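Local coordinates for chloroplast pentatricopeptide repeat protein 10 (PDB 4M59), which binds two similar intergenic RNA regions, near chloroplast atpH and psaJ, and acts as a barrier to decay of the mRNA by exonucleases, at residues 296-301 and 324-329; 318-323 and 344-349. The protein carries 4 engineered substitutions. All coordinates share one frame; numbering follows the deposited sequence.

Overall arrangement
Both contacts use helix 317-328, and together they illustrate how a superhelix of helical hairpins is built by stacking. Contact 1 (296-301 with 324-329) joins the C-terminal end of that helix to the start of helix 298-310, across the predicted boundary between repeats 7 and 8. Contact 2 (318-323 with 344-349) closes the hairpin within predicted repeat 8, bringing the other end of the helix against the chain leaving helix 333-346. Their centres lie 15 Å apart. Contact 1 is buried and nearer the bound RNA, its nearest atom about 7 Å from the nucleic acid; the nearest atom of contact 2 is about 17 Å from the bound nucleic acid.

Contact 1: 296-301 and 324-329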
loop_
_atom_site.group_PDB
_atom_site.type_symbol
_atom_site.label_atom_id
_atom_site.label_comp_id
_atom_site.label_asym_id
_atom_site.label_seq_id
_atom_site.Cartn_x
_atom_site.Cartn_y
_atom_site.Cartn_z
ATOM N N GLY A 296 9.604 7.935 5.928
ATOM C CA GLY A 296 9.184 8.840 4.886
ATOM C C GLY A 296 9.942 10.141 4.947
ATOM O O GLY A 296 9.520 11.145 4.385
ATOM N N LYS A 297 11.068 10.125 5.641
ATOM C CA LYS A 297 11.893 11.300 5.720
ATOM C C LYS A 297 13.237 11.017 5.084
ATOM O O LYS A 297 14.173 10.588 5.738
ATOM C CB LYS A 297 12.016 11.771 7.166
ATOM C CG LYS A 297 10.742 12.425 7.680
ATOM C CD LYS A 297 10.929 13.114 9.012
ATOM C CE LYS A 297 11.120 12.122 10.132
ATOM N NZ LYS A 297 10.757 12.725 11.428
ATOM N N VAL A 298 13.309 11.275 3.785
ATOM C CA VAL A 298 14.407 10.816 2.956
ATOM C C VAL A 298 15.464 11.865 2.687
ATOM O O VAL A 298 16.594 11.540 2.346
ATOM C CB VAL A 298 13.874 10.360 1.624
ATOM C CG1 VAL A 298 13.181 9.035 1.772
ATOM C CG2 VAL A 298 12.902 11.371 1.121
ATOM N N ASP A 299 15.107 13.125 2.831
ATOM C CA ASP A 299 16.066 14.177 2.599
ATOM C C ASP A 299 17.084 14.133 3.710
ATOM O O ASP A 299 18.222 14.540 3.531
ATOM C CB ASP A 299 15.367 15.514 2.552
ATOM C CG ASP A 299 14.041 15.439 1.834
ATOM O OD1 ASP A 299 13.115 14.822 2.394
ATOM O OD2 ASP A 299 13.921 15.988 0.721
ATOM N N GLU A 300 16.673 13.611 4.856
ATOM C CA GLU A 300 17.573 13.454 5.984
ATOM C C GLU A 300 18.569 12.348 5.725
ATOM O O GLU A 300 19.758 12.508 5.953
ATOM C CB GLU A 300 16.812 13.158 7.275
ATOM C CG GLU A 300 16.041 14.329 7.857
ATOM C CD GLU A 300 15.841 14.203 9.353
ATOM O OE1 GLU A 300 14.826 14.706 9.873
ATOM O OE2 GLU A 300 16.709 13.612 10.016
ATOM N N ALA A 301 18.076 11.212 5.267
ATOM C CA ALA A 301 18.936 10.072 5.062
ATOM C C ALA A 301 20.007 10.436 4.081
ATOM O O ALA A 301 21.145 10.012 4.190
ATOM C CB ALA A 301 18.140 8.920 4.561
ATOM N N LEU A 324 19.358 4.439 -3.731
ATOM C CA LEU A 324 18.649 4.626 -4.978
ATOM C C LEU A 324 17.217 4.167 -4.859
ATOM O O LEU A 324 16.306 4.828 -5.335
ATOM C CB LEU A 324 19.358 3.876 -6.100
ATOM C CG LEU A 324 20.719 4.445 -6.473
ATOM C CD1 LEU A 324 21.458 3.530 -7.378
ATOM C CD2 LEU A 324 20.550 5.772 -7.130
ATOM N N GLY A 325 17.020 3.032 -4.208
ATOM C CA GLY A 325 15.701 2.483 -4.034
ATOM C C GLY A 325 14.793 3.449 -3.336
ATOM O O GLY A 325 13.650 3.620 -3.717
ATOM N N MET A 326 15.326 4.068 -2.286
ATOM C CA MET A 326 14.606 5.077 -1.529
ATOM C C MET A 326 14.184 6.198 -2.454
ATOM O O MET A 326 13.045 6.664 -2.413
ATOM C CB MET A 326 15.495 5.653 -0.429
ATOM C CG MET A 326 15.644 4.770 0.796
ATOM S SD MET A 326 16.648 5.575 2.057
ATOM C CE MET A 326 16.187 7.288 1.809
ATOM N N LEU A 327 15.114 6.635 -3.295
ATOM C CA LEU A 327 14.834 7.708 -4.218
ATOM C C LEU A 327 13.869 7.251 -5.280
ATOM O O LEU A 327 13.200 8.053 -5.904
ATOM C CB LEU A 327 16.117 8.152 -4.882
ATOM C CG LEU A 327 17.203 8.622 -3.945
ATOM C CD1 LEU A 327 18.449 8.858 -4.722
ATOM C CD2 LEU A 327 16.752 9.881 -3.302
ATOM N N GLY A 328 13.816 5.946 -5.485
ATOM C CA GLY A 328 13.008 5.387 -6.539
ATOM C C GLY A 328 11.560 5.682 -6.309
ATOM O O GLY A 328 10.873 6.208 -7.167
ATOM N N LYS A 329 11.148 5.418 -5.098
ATOM C CA LYS A 329 9.778 5.551 -4.732
ATOM C C LYS A 329 9.341 6.958 -4.762
ATOM O O LYS A 329 8.176 7.237 -4.749
ATOM C CB LYS A 329 9.587 5.013 -3.353
ATOM C CG LYS A 329 9.671 3.556 -3.305
ATOM C CD LYS A 329 10.411 3.107 -2.099
ATOM C CE LYS A 329 10.346 1.622 -1.977
ATOM N NZ LYS A 329 10.236 0.928 -3.278
#
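From 324-329, Met-326 carries this contact nearly alone, its terminal methyl reaching Val-298 and Ala-301 at the start of helix 298-310. Along 324-329, the first residue already shows how the work is divided: Leu-324 packs against helices 333-346 and 352-359, on other neighbours than the partner segment. Met-326 then points toward 296-301, and its CA stands 7.3 Å from the CA of Val-298. The chain is extended through SD (chi2 -177°) and bends only at the last torsion, where chi3 of 34° lies well away from a staggered value and swings CE toward the partner helix. There CE meets CG1 of Val-298 at 3.5 Å and CB of Ala-301 at 3.7 Å, resting against two residues one helical turn apart. The Val-298 branch that does the touching is the one set opposite its own carbonyl carbon; CB of Val-298 follows at 3.8 Å from CE of Met-326. The valine and methionine side chains run past one another in opposite senses rather than meeting end on. Leu-327 turns its packing to Val-335 and Met-336 of the next helix, and the carbonyl O of Gly-328 accepts a hydrogen bond from Ser-362 OG. On the facing segment, Asp-299 forms a salt bridge with Arg-332, in the loop that follows helix 317-328. The interface itself buries 135 Å² and contains no hydrogen bond or charge pair across the segments. Its chemistry is therefore that of methyl groups in van der Waals contact: cohesion between successive predicted repeats comes here from shape and burial, without directional bonds.

Contact 2: 318-323 and 344-349; sequences NTYNLV and SRSGCT
Ser-346 OG, gripped by a hydrogen bond to Met-343 O and a weak one to Glu-342 O, lies 4.3 Å from Tyr-320 OH, so the two hydroxyls are neighbours and not bonded partners. The serine oxygen is folded back on the last turn of its own helix, a position that follows from its chi1 of 83°. Tyr-320 OH has a weak hydrogen bond to Glu-342 OE2, a second link from the ring's hydroxyl end to that helix. The substance of the contact lies further along, where Cys-348 meets the side of the tyrosine ring. Its SG sits beside the CD2-CE2 edge, 3.8 Å from CE2 and 4.0 Å from CD2 of Tyr-320, and so almost evenly between the two carbons. The sulfur is 5.0 Å from the ring centroid and 74° off the ring normal, which places it close to the ring plane: a sulfur-aromatic contact of the edge type, not one over the face. A chi1 of -68°, which sets SG opposite the carbonyl carbon, carries the sulfur to this edge. The backbone itself aims CB of Cys-348 at the ring, 4.1 Å from both CD2 and CE2 of Tyr-320. Gly-347 prepares this approach, since its positive phi turns the chain out of helix 333-346 and the next residue directs its side chain toward the ring. Phe-305 stacks edge-to-face with Tyr-320, and Met-339 and Met-343 pack against it as well, so the cysteine adds to the largely apolar surroundings of the ring carbons. Here Tyr-320 of helix 317-328 packs against the end of helix 333-346 and the turn beyond it, within the paired-helix hairpin typical of the pentatricopeptide repeat fold.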
loop_
_atom_site.group_PDB
_atom_site.type_symbol
_atom_site.label_atom_id
_atom_site.label_comp_id
_atom_site.label_asym_id
_atom_site.label_seq_id
_atom_site.Cartn_x
_atom_site.Cartn_y
_atom_site.Cartn_z
ATOM N N ASN A 318 25.898 -2.037 -2.677
ATOM C CA ASN A 318 24.741 -2.421 -1.905
ATOM C C ASN A 318 24.209 -1.242 -1.156
ATOM O O ASN A 318 23.010 -1.073 -1.022
ATOM C CB ASN A 318 25.111 -3.502 -0.914
ATOM C CG ASN A 318 25.910 -4.596 -1.536
ATOM O OD1 ASN A 318 25.971 -4.712 -2.753
ATOM N ND2 ASN A 318 26.530 -5.418 -0.713
ATOM N N THR A 319 25.119 -0.424 -0.658
ATOM C CA THR A 319 24.754 0.788 0.043
ATOM C C THR A 319 24.105 1.785 -0.907
ATOM O O THR A 319 23.104 2.400 -0.588
ATOM C CB THR A 319 25.985 1.424 0.669
ATOM O OG1 THR A 319 26.726 0.429 1.369
ATOM C CG2 THR A 319 25.581 2.494 1.623
ATOM N N TYR A 320 24.681 1.924 -2.090
ATOM C CA TYR A 320 24.155 2.832 -3.085
ATOM C C TYR A 320 22.791 2.407 -3.590
ATOM O O TYR A 320 21.903 3.231 -3.695
ATOM C CB TYR A 320 25.134 2.970 -4.243
ATOM C CG TYR A 320 26.119 4.107 -4.120
ATOM C CD1 TYR A 320 25.709 5.414 -4.243
ATOM C CD2 TYR A 320 27.461 3.877 -3.923
ATOM C CE1 TYR A 320 26.594 6.450 -4.148
ATOM C CE2 TYR A 320 28.348 4.907 -3.825
ATOM C CZ TYR A 320 27.907 6.189 -3.937
ATOM O OH TYR A 320 28.783 7.232 -3.845
ATOM N N ASN A 321 22.620 1.129 -3.910
ATOM C CA ASN A 321 21.331 0.640 -4.378
ATOM C C ASN A 321 20.261 0.902 -3.358
ATOM O O ASN A 321 19.125 1.181 -3.689
ATOM C CB ASN A 321 21.362 -0.859 -4.615
ATOM C CG ASN A 321 22.412 -1.271 -5.570
ATOM O OD1 ASN A 321 22.862 -2.400 -5.560
ATOM N ND2 ASN A 321 22.809 -0.352 -6.424
ATOM N N LEU A 322 20.649 0.776 -2.105
ATOM C CA LEU A 322 19.764 1.009 -1.000
ATOM C C LEU A 322 19.250 2.422 -1.091
ATOM O O LEU A 322 18.062 2.666 -0.974
ATOM C CB LEU A 322 20.545 0.797 0.289
ATOM C CG LEU A 322 19.902 0.911 1.655
ATOM C CD1 LEU A 322 20.509 -0.136 2.514
ATOM C CD2 LEU A 322 20.150 2.260 2.282
ATOM N N VAL A 323 20.159 3.353 -1.330
ATOM C CA VAL A 323 19.818 4.760 -1.392
ATOM C C VAL A 323 18.997 5.069 -2.627
ATOM O O VAL A 323 18.060 5.845 -2.586
ATOM C CB VAL A 323 21.072 5.617 -1.418
ATOM C CG1 VAL A 323 20.711 7.066 -1.372
ATOM C CG2 VAL A 323 21.943 5.280 -0.254
ATOM N N SER A 344 29.997 5.470 -10.446
ATOM C CA SER A 344 30.998 5.039 -11.424
ATOM C C SER A 344 32.203 5.945 -11.530
ATOM O O SER A 344 33.169 5.665 -12.212
ATOM C CB SER A 344 30.373 4.893 -12.792
ATOM O OG SER A 344 29.764 6.084 -13.202
ATOM N N ARG A 345 32.122 7.057 -10.849
ATOM C CA ARG A 345 33.228 7.989 -10.864
ATOM C C ARG A 345 34.091 7.787 -9.640
ATOM O O ARG A 345 35.297 7.973 -9.696
ATOM C CB ARG A 345 32.720 9.415 -10.913
ATOM C CG ARG A 345 33.798 10.411 -11.175
ATOM C CD ARG A 345 33.235 11.782 -11.404
ATOM N NE ARG A 345 32.549 12.276 -10.221
ATOM C CZ ARG A 345 31.244 12.506 -10.159
ATOM N NH1 ARG A 345 30.489 12.294 -11.222
ATOM N NH2 ARG A 345 30.699 12.957 -9.040
ATOM N N SER A 346 33.462 7.401 -8.538
ATOM C CA SER A 346 34.167 7.199 -7.286
ATOM C C SER A 346 34.622 5.775 -7.201
ATOM O O SER A 346 35.335 5.399 -6.283
ATOM C CB SER A 346 33.260 7.482 -6.111
ATOM O OG SER A 346 32.470 6.352 -5.841
ATOM N N GLY A 347 34.196 4.969 -8.151
ATOM C CA GLY A 347 34.686 3.616 -8.236
ATOM C C GLY A 347 33.616 2.559 -8.170
ATOM O O GLY A 347 33.813 1.452 -8.653
ATOM N N CYS A 348 32.479 2.891 -7.575
ATOM C CA CYS A 348 31.430 1.909 -7.376
ATOM C C CYS A 348 30.718 1.602 -8.668
ATOM O O CYS A 348 29.933 2.396 -9.156
ATOM C CB CYS A 348 30.433 2.378 -6.326
ATOM S SG CYS A 348 31.116 2.454 -4.682
ATOM N N THR A 349 31.001 0.436 -9.221
ATOM C CA THR A 349 30.415 0.044 -10.473
ATOM C C THR A 349 29.122 -0.690 -10.243
ATOM O O THR A 349 29.072 -1.635 -9.476
ATOM C CB THR A 349 31.360 -0.831 -11.256
ATOM O OG1 THR A 349 32.012 -1.725 -10.362
ATOM C CG2 THR A 349 32.403 0.022 -11.903
#